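Local coordinates for ActII protein (Streptomyces coelicolor, PDB 3B6C), which probably represses transcription by binding operator DNA, as TetR-family regulators do, and holds a benzoisochromenyl acetic acid ligand in its C-terminal domain, at residues 13-18 with 30-35; 63-68 with 84-89. All coordinates share one frame; numbering follows the deposited sequence.

Contact 1 (13-18 with 30-35); sequences VTALGI and RRLAQE
Glu35 N bonds to Arg31 O at 2.8 Å, and the helical turn closed by this bond turns Arg31, Leu32 and Glu35 to meet Thr14, Ala15 and Ile18. The contact belongs to the TetR-type DNA-binding domain. Helix 8-22 packs here against helix 29-36, the first helix of the predicted helix-turn-helix, whose second is helix 40-47. The short segments run at 116° to each other with their axes 10.2 Å apart. Their CA atoms come nearest at Ala15 and Leu32, 6.4 Å apart.

Apolar carbons carry the crossing. Leu32 sends CD1 into the angle between Thr14 and Ala15, 3.8 Å from Thr14 CG2 and 4.0 Å from Ala15 CB. With CG anti to its backbone N (chi1 180°), the leucine reaches across to helix 8-22 although its CB points to the side of the partner helix rather than at it. Leu53 of helix 50-61 touches both Ala15 and Leu32, while Leu43 of helix 40-47 also packs on Leu32, so this buried leucine joins its own helix to three others, 8-22, 40-47 and 50-61.

Thr14 divides its two branches between different tasks. Its chi1 of -68° sets OG1 beside the backbone N, where the hydroxyl is hydrogen-bonded to Arg10 O one turn earlier in the same helix; the methyl is left for the neighbouring helix.

At the other end, Arg31 contributes mainly the aliphatic part of its chain. Its guanidinium forms a salt bridge through NH2 with Glu22, near the end of helix 8-22, which ties the two helices by charge as well. Nearer the backbone, Ile18 CD1 rests on Arg31 CG at 4.2 Å. Glu35 closes the edge with its CB, 4.0 Å from Thr14 CG2.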
loop_
_atom_site.group_PDB
_atom_site.type_symbol
_atom_site.label_atom_id
_atom_site.label_comp_id
_atom_site.label_asym_id
_atom_site.label_seq_id
_atom_site.Cartn_x
_atom_site.Cartn_y
_atom_site.Cartn_z
ATOM N N VAL B 13 -7.817 -25.362 -3.952
ATOM C CA VAL B 13 -7.486 -25.409 -5.371
ATOM C C VAL B 13 -8.731 -25.026 -6.173
ATOM O O VAL B 13 -8.644 -24.362 -7.200
ATOM C CB VAL B 13 -7.022 -26.822 -5.761
ATOM C CG1 VAL B 13 -7.047 -27.003 -7.258
ATOM C CG2 VAL B 13 -5.624 -27.052 -5.253
ATOM N N THR B 14 -9.890 -25.465 -5.695
ATOM C CA THR B 14 -11.147 -25.151 -6.351
ATOM C C THR B 14 -11.416 -23.651 -6.281
ATOM O O THR B 14 -11.763 -23.036 -7.284
ATOM C CB THR B 14 -12.329 -25.887 -5.681
ATOM O OG1 THR B 14 -12.212 -27.291 -5.928
ATOM C CG2 THR B 14 -13.648 -25.386 -6.222
ATOM N N ALA B 15 -11.256 -23.063 -5.095
ATOM C CA ALA B 15 -11.501 -21.637 -4.901
ATOM C C ALA B 15 -10.522 -20.806 -5.731
ATOM O O ALA B 15 -10.879 -19.740 -6.240
ATOM C CB ALA B 15 -11.411 -21.290 -3.429
ATOM N N LEU B 16 -9.285 -21.289 -5.849
ATOM C CA LEU B 16 -8.283 -20.624 -6.664
ATOM C C LEU B 16 -8.702 -20.790 -8.138
ATOM O O LEU B 16 -8.635 -19.835 -8.922
ATOM C CB LEU B 16 -6.908 -21.258 -6.454
ATOM C CG LEU B 16 -5.776 -20.733 -7.353
ATOM C CD1 LEU B 16 -5.618 -19.232 -7.159
ATOM C CD2 LEU B 16 -4.479 -21.455 -7.028
ATOM N N GLY B 17 -9.125 -21.997 -8.510
ATOM C CA GLY B 17 -9.545 -22.237 -9.877
ATOM C C GLY B 17 -10.592 -21.253 -10.357
ATOM O O GLY B 17 -10.499 -20.740 -11.476
ATOM N N ILE B 18 -11.563 -20.949 -9.500
ATOM C CA ILE B 18 -12.643 -20.046 -9.866
ATOM C C ILE B 18 -12.268 -18.585 -9.732
ATOM O O ILE B 18 -12.945 -17.710 -10.272
ATOM C CB ILE B 18 -13.917 -20.327 -9.028
ATOM C CG1 ILE B 18 -13.906 -19.472 -7.766
ATOM C CG2 ILE B 18 -13.990 -21.816 -8.671
ATOM C CD1 ILE B 18 -15.232 -18.801 -7.484
ATOM N N ARG B 30 -21.026 -19.748 -0.892
ATOM C CA ARG B 30 -22.138 -20.481 -1.485
ATOM C C ARG B 30 -21.743 -21.095 -2.823
ATOM O O ARG B 30 -21.949 -22.288 -3.054
ATOM C CB ARG B 30 -23.345 -19.568 -1.654
ATOM N N ARG B 31 -21.175 -20.276 -3.701
ATOM C CA ARG B 31 -20.641 -20.760 -4.968
ATOM C C ARG B 31 -19.631 -21.882 -4.748
ATOM O O ARG B 31 -19.717 -22.939 -5.374
ATOM C CB ARG B 31 -19.993 -19.616 -5.749
ATOM C CG ARG B 31 -19.209 -20.064 -6.972
ATOM C CD ARG B 31 -20.124 -20.269 -8.169
ATOM N NE ARG B 31 -19.484 -19.873 -9.420
ATOM C CZ ARG B 31 -18.677 -20.659 -10.127
ATOM N NH1 ARG B 31 -18.409 -21.887 -9.707
ATOM N NH2 ARG B 31 -18.138 -20.216 -11.256
ATOM N N LEU B 32 -18.676 -21.645 -3.855
ATOM C CA LEU B 32 -17.655 -22.641 -3.541
ATOM C C LEU B 32 -18.324 -23.950 -3.112
ATOM O O LEU B 32 -18.093 -25.004 -3.701
ATOM C CB LEU B 32 -16.761 -22.106 -2.423
ATOM C CG LEU B 32 -15.623 -22.986 -1.925
ATOM C CD1 LEU B 32 -14.757 -23.437 -3.095
ATOM C CD2 LEU B 32 -14.822 -22.201 -0.903
ATOM N N ALA B 33 -19.176 -23.868 -2.095
ATOM C CA ALA B 33 -19.880 -25.041 -1.607
ATOM C C ALA B 33 -20.584 -25.732 -2.767
ATOM O O ALA B 33 -20.616 -26.960 -2.850
ATOM C CB ALA B 33 -20.889 -24.637 -0.557
ATOM N N GLN B 34 -21.137 -24.936 -3.668
ATOM C CA GLN B 34 -21.849 -25.464 -4.818
ATOM C C GLN B 34 -20.913 -26.264 -5.709
ATOM O O GLN B 34 -21.227 -27.387 -6.081
ATOM C CB GLN B 34 -22.487 -24.319 -5.610
ATOM C CG GLN B 34 -23.318 -24.747 -6.812
ATOM C CD GLN B 34 -24.599 -25.470 -6.425
ATOM O OE1 GLN B 34 -24.563 -26.543 -5.821
ATOM N NE2 GLN B 34 -25.742 -24.881 -6.774
ATOM N N GLU B 35 -19.764 -25.682 -6.045
ATOM C CA GLU B 35 -18.772 -26.348 -6.893
ATOM C C GLU B 35 -18.253 -27.651 -6.319
ATOM O O GLU B 35 -18.112 -28.642 -7.031
ATOM C CB GLU B 35 -17.579 -25.428 -7.123
ATOM C CG GLU B 35 -17.881 -24.274 -8.032
ATOM C CD GLU B 35 -17.907 -24.696 -9.474
ATOM O OE1 GLU B 35 -18.835 -24.275 -10.198
ATOM O OE2 GLU B 35 -16.992 -25.445 -9.877
#

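Contact 2 (63-68 with 84-89). With SDN ([(3S)-9-hydroxy-1-methyl-10-oxo-4,10-dihydro-3H-benzo[g]isochromen-3-yl]acetic acid), chain E.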
loop_
_atom_site.group_PDB
_atom_site.type_symbol
_atom_site.label_atom_id
_atom_site.label_comp_id
_atom_site.label_asym_id
_atom_site.label_seq_id
_atom_site.Cartn_x
_atom_site.Cartn_y
_atom_site.Cartn_z
ATOM N N THR B 63 3.949 -20.675 -3.447
ATOM C CA THR B 63 4.969 -21.599 -3.915
ATOM C C THR B 63 5.452 -21.181 -5.291
ATOM O O THR B 63 6.457 -21.676 -5.780
ATOM C CB THR B 63 4.445 -23.036 -3.993
ATOM O OG1 THR B 63 3.452 -23.147 -5.024
ATOM C CG2 THR B 63 3.854 -23.428 -2.677
ATOM N N GLU B 64 4.722 -20.269 -5.910
ATOM C CA GLU B 64 5.084 -19.772 -7.231
ATOM C C GLU B 64 6.247 -18.812 -7.152
ATOM O O GLU B 64 6.905 -18.531 -8.147
ATOM C CB GLU B 64 3.889 -19.069 -7.863
ATOM C CG GLU B 64 2.744 -20.010 -8.159
ATOM C CD GLU B 64 1.637 -19.354 -8.954
ATOM O OE1 GLU B 64 1.936 -18.478 -9.793
ATOM O OE2 GLU B 64 0.464 -19.727 -8.755
ATOM N N VAL B 65 6.503 -18.312 -5.954
ATOM C CA VAL B 65 7.582 -17.362 -5.758
ATOM C C VAL B 65 8.887 -18.081 -5.470
ATOM O O VAL B 65 8.975 -18.873 -4.537
ATOM C CB VAL B 65 7.253 -16.399 -4.599
ATOM C CG1 VAL B 65 8.252 -15.279 -4.561
ATOM C CG2 VAL B 65 5.855 -15.840 -4.771
ATOM N N GLU B 66 9.895 -17.801 -6.283
ATOM C CA GLU B 66 11.187 -18.417 -6.106
ATOM C C GLU B 66 12.187 -17.498 -5.421
ATOM O O GLU B 66 12.442 -16.385 -5.884
ATOM C CB GLU B 66 11.773 -18.834 -7.461
ATOM C CG GLU B 66 10.743 -19.391 -8.440
ATOM C CD GLU B 66 11.368 -20.182 -9.572
ATOM O OE1 GLU B 66 12.499 -20.688 -9.388
ATOM O OE2 GLU B 66 10.724 -20.322 -10.633
ATOM N N VAL B 67 12.753 -17.968 -4.314
ATOM C CA VAL B 67 13.795 -17.227 -3.613
ATOM C C VAL B 67 15.152 -17.903 -3.766
ATOM O O VAL B 67 15.454 -18.870 -3.068
ATOM C CB VAL B 67 13.471 -17.079 -2.115
ATOM C CG1 VAL B 67 14.285 -15.948 -1.505
ATOM C CG2 VAL B 67 11.982 -16.841 -1.916
ATOM N N PRO B 68 15.966 -17.394 -4.681
ATOM C CA PRO B 68 17.320 -17.913 -4.890
ATOM C C PRO B 68 18.074 -18.068 -3.574
ATOM O O PRO B 68 17.869 -17.282 -2.650
ATOM C CB PRO B 68 17.980 -16.835 -5.747
ATOM C CG PRO B 68 16.851 -16.213 -6.489
ATOM C CD PRO B 68 15.678 -16.239 -5.551
ATOM N N ARG B 84 10.676 -9.861 -8.760
ATOM C CA ARG B 84 10.010 -10.055 -10.041
ATOM C C ARG B 84 9.181 -11.334 -10.011
ATOM O O ARG B 84 8.130 -11.421 -10.648
ATOM C CB ARG B 84 11.030 -10.140 -11.160
ATOM C CG ARG B 84 11.768 -8.857 -11.377
ATOM C CD ARG B 84 12.660 -8.938 -12.589
ATOM N NE ARG B 84 13.423 -7.711 -12.727
ATOM C CZ ARG B 84 14.746 -7.662 -12.714
ATOM N NH1 ARG B 84 15.445 -8.783 -12.570
ATOM N NH2 ARG B 84 15.366 -6.490 -12.837
ATOM N N SER B 85 9.661 -12.325 -9.267
ATOM C CA SER B 85 8.967 -13.594 -9.141
ATOM C C SER B 85 7.647 -13.365 -8.432
ATOM O O SER B 85 6.619 -13.890 -8.837
ATOM C CB SER B 85 9.833 -14.581 -8.352
ATOM O OG SER B 85 9.275 -15.884 -8.326
ATOM N N LEU B 86 7.679 -12.569 -7.372
ATOM C CA LEU B 86 6.474 -12.277 -6.602
ATOM C C LEU B 86 5.452 -11.571 -7.486
ATOM O O LEU B 86 4.253 -11.840 -7.422
ATOM C CB LEU B 86 6.822 -11.376 -5.420
ATOM C CG LEU B 86 6.038 -11.553 -4.114
ATOM C CD1 LEU B 86 5.972 -10.199 -3.442
ATOM C CD2 LEU B 86 4.627 -12.091 -4.350
ATOM N N ARG B 87 5.940 -10.655 -8.317
ATOM C CA ARG B 87 5.075 -9.888 -9.205
ATOM C C ARG B 87 4.472 -10.775 -10.290
ATOM O O ARG B 87 3.304 -10.626 -10.648
ATOM C CB ARG B 87 5.850 -8.733 -9.841
ATOM C CG ARG B 87 5.118 -8.050 -10.985
ATOM C CD ARG B 87 6.092 -7.511 -12.020
ATOM N NE ARG B 87 5.598 -6.292 -12.654
ATOM C CZ ARG B 87 6.051 -5.813 -13.808
ATOM N NH1 ARG B 87 7.012 -6.451 -14.461
ATOM N NH2 ARG B 87 5.542 -4.697 -14.310
ATOM N N ARG B 88 5.276 -11.698 -10.808
ATOM C CA ARG B 88 4.783 -12.712 -11.731
ATOM C C ARG B 88 3.570 -13.436 -11.158
ATOM O O ARG B 88 2.551 -13.588 -11.831
ATOM C CB ARG B 88 5.888 -13.718 -12.063
ATOM C CG ARG B 88 6.422 -13.608 -13.481
ATOM C CD ARG B 88 7.719 -14.383 -13.645
ATOM N NE ARG B 88 8.876 -13.499 -13.750
ATOM C CZ ARG B 88 10.068 -13.762 -13.226
ATOM N NH1 ARG B 88 10.266 -14.890 -12.555
ATOM N NH2 ARG B 88 11.064 -12.899 -13.371
ATOM N N MET B 89 3.687 -13.883 -9.912
ATOM C CA MET B 89 2.581 -14.540 -9.226
ATOM C C MET B 89 1.324 -13.680 -9.256
ATOM O O MET B 89 0.242 -14.156 -9.598
ATOM C CB MET B 89 2.964 -14.862 -7.780
ATOM C CG MET B 89 1.804 -15.341 -6.922
ATOM S SD MET B 89 2.171 -15.284 -5.159
ATOM C CE MET B 89 1.385 -13.742 -4.699
HETATM O O4 SDN E . 6.194 -12.604 1.052
HETATM C C11 SDN E . 7.174 -12.704 0.299
HETATM C C12 SDN E . 7.577 -13.978 -0.175
HETATM C C13 SDN E . 6.921 -15.147 0.212
HETATM O O5 SDN E . 5.949 -15.045 0.982
HETATM C C14 SDN E . 7.330 -16.399 -0.290
HETATM C C15 SDN E . 6.677 -17.673 0.074
HETATM O O3 SDN E . 7.394 -18.910 -0.124
HETATM C C16 SDN E . 5.390 -17.750 0.732
HETATM C C10 SDN E . 7.866 -11.559 -0.108
HETATM C C9 SDN E . 8.977 -11.660 -0.972
HETATM C C8 SDN E . 9.386 -12.920 -1.437
HETATM C C7 SDN E . 8.703 -14.069 -1.037
HETATM C C6 SDN E . 9.095 -15.321 -1.518
HETATM C C5 SDN E . 8.412 -16.483 -1.155
HETATM C C4 SDN E . 8.853 -17.815 -1.756
HETATM C C3 SDN E . 7.958 -18.998 -1.394
HETATM C C2 SDN E . 8.666 -20.334 -1.602
HETATM C C1 SDN E . 7.838 -21.511 -1.084
HETATM O O2 SDN E . 7.085 -21.373 -0.099
HETATM O O1 SDN E . 7.969 -22.603 -1.653
#
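The polar link is a single hydrogen bond: Glu66 N points almost straight at Ser85 OG, 2.9 Å away, with an angle of 172° at the hydrogen. Ser85 carries OG anti to its own backbone N (chi1 -173°), which aims the hydroxyl from the helix at the loop, where it also lies 3.4 Å from Val65 CA. Putting alanine in place of Ser85 would probably leave Glu66 N without its acceptor and this part of the loop less firmly pinned to the helix. Glu64 reaches past Met89 with an extended chain and gives OE2 to a hydrogen bond with His93.

The loop that follows helix 50-61 is thereby held to helix 75-92 of the TetR-type ligand-binding domain.

The apolar part centres on Val65, whose CG2 meets Met89 SD at 3.7 Å and Leu86 CD2 at 4.0 Å. Behind them, Met89 leans on Phe58 and Val61 of helix 50-61, and Leu86 on Val142 of helix 128-151.

Ligand contacts use the valine's other branch. Val65 CG1 presses on SDN C6 at 3.2 Å, a tight approach, and Val67 CG2 comes within 3.3 Å of SDN C4.

In the fold
Contact 1 lies in the DNA-binding domain and contact 2 at the ligand pocket; their centres are 25 Å apart, and their nearest atoms, about 6 Å apart, do not touch. Helix 50-61 runs between them. Its Leu53 packs on Ala15 and Leu32 of contact 1, and Phe58 and Val61 pack on Met89 of contact 2. Val61 also touches Leu16, and His93 meets Leu16 as well as Glu64, so the two domains abut here. Since 63-68 lies against SDN and follows directly on helix 50-61, a ligand-driven shift could plausibly reach the helix-turn-helix this way, as has been described for TetR-type repressors.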